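Local coordinates for ribokinase (Staphylococcus aureus, PDB 3RY7) that phosphorylates D-ribose at O-5 with ATP and magnesium to give D-ribose 5-phosphate, and is activated by monovalent cations, at the interface of chains A and B. Residues are numbered along the deposited sequence; one frame, centred on the assembly and turned at random. Chains: chain A/B, Ribokinase.

The interface of chains A and B. Residues chain A 242, 280-281, 284; chain B 301, 304.
The stem of A:Lys280 runs past B:Val304, the C-terminal residue of its chain, and its base meets B:Val301. Both chains are ribokinase of the PfkB carbohydrate kinase family. Here the C-terminal segment of one copy, with helix 298-302, packs on helix 271-283 of the other. A twin patch exists with the chains exchanged, although the structure alone does not show that this pairing is the biological dimer.

The aliphatic stem of A:Lys280 can be followed outward. CB of A:Lys280 meets the methyl CG2 of B:Val301 at 3.6 Å. CG of A:Lys280 turns to B:Val304 and lies 3.8 Å from its methyl CG1. CD of A:Lys280 stays beside the valine, 4.0 Å from CB of B:Val304. The chain is extended beyond CG, and the stem and B:Val304 pass in opposite directions. CE and the amine NZ continue past the valine.

B:Val304 splits its two methyls. CG1 of B:Val304, anti to its backbone N (chi1 -179°), faces both the lysine stem and the ring of A:Tyr242, whose CE1 is 4.0 Å from it. CG2 of B:Val304 lies 4.0 Å from CD1 of A:Leu284.

CD1 of A:Leu284 also reaches the backbone of the other valine, 3.7 Å from CA of B:Val301. The CG2 methyl of B:Val301 rests on the helix backbone, 3.5 Å from CA of A:Ala281. Behind the contact, backbone N of A:Lys280 sits over one face of the tyrosine ring, offset toward the rim. The patch centre is about 12 Å from active-site A:Asp254.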
# COMPACT_ATOMS: atom_id res chain seq x y z
N TYR A 242 -6.94 -14.84 10.67
CA TYR A 242 -5.91 -14.97 9.66
C TYR A 242 -4.72 -14.08 10.03
O TYR A 242 -4.20 -14.15 11.15
CB TYR A 242 -6.46 -14.56 8.29
CG TYR A 242 -7.60 -15.43 7.80
CD1 TYR A 242 -7.57 -15.98 6.53
CD2 TYR A 242 -8.70 -15.70 8.60
CE1 TYR A 242 -8.60 -16.77 6.06
CE2 TYR A 242 -9.75 -16.50 8.14
CZ TYR A 242 -9.69 -17.03 6.87
OH TYR A 242 -10.69 -17.83 6.38
N LYS A 280 -11.48 -12.87 6.89
CA LYS A 280 -10.79 -12.78 5.61
C LYS A 280 -10.62 -11.32 5.21
O LYS A 280 -9.49 -10.83 5.08
CB LYS A 280 -11.53 -13.53 4.50
CG LYS A 280 -11.26 -15.04 4.46
CD LYS A 280 -12.16 -15.73 3.44
CE LYS A 280 -12.16 -17.25 3.63
NZ LYS A 280 -13.12 -17.94 2.70
N ALA A 281 -11.75 -10.64 5.02
CA ALA A 281 -11.75 -9.24 4.62
C ALA A 281 -10.74 -8.47 5.45
O ALA A 281 -9.90 -7.75 4.92
CB ALA A 281 -13.13 -8.65 4.78
N LEU A 284 -6.78 -9.01 4.56
CA LEU A 284 -6.42 -8.27 3.35
C LEU A 284 -5.95 -6.84 3.64
O LEU A 284 -5.37 -6.16 2.78
CB LEU A 284 -7.62 -8.21 2.43
CG LEU A 284 -7.89 -9.53 1.72
CD1 LEU A 284 -9.00 -9.38 0.70
CD2 LEU A 284 -6.60 -10.02 1.06
N VAL B 301 -11.59 -10.59 -1.68
CA VAL B 301 -11.81 -11.44 -0.50
C VAL B 301 -12.22 -12.85 -0.92
O VAL B 301 -11.94 -13.83 -0.22
CB VAL B 301 -12.88 -10.84 0.47
CG1 VAL B 301 -14.29 -11.21 0.00
CG2 VAL B 301 -12.65 -11.29 1.90
N VAL B 304 -9.28 -15.10 -1.17
CA VAL B 304 -8.46 -15.47 -0.03
C VAL B 304 -8.47 -16.99 0.17
O VAL B 304 -8.10 -17.48 1.22
CB VAL B 304 -8.92 -14.80 1.24
CG1 VAL B 304 -8.04 -15.19 2.41
CG2 VAL B 304 -8.97 -13.34 1.07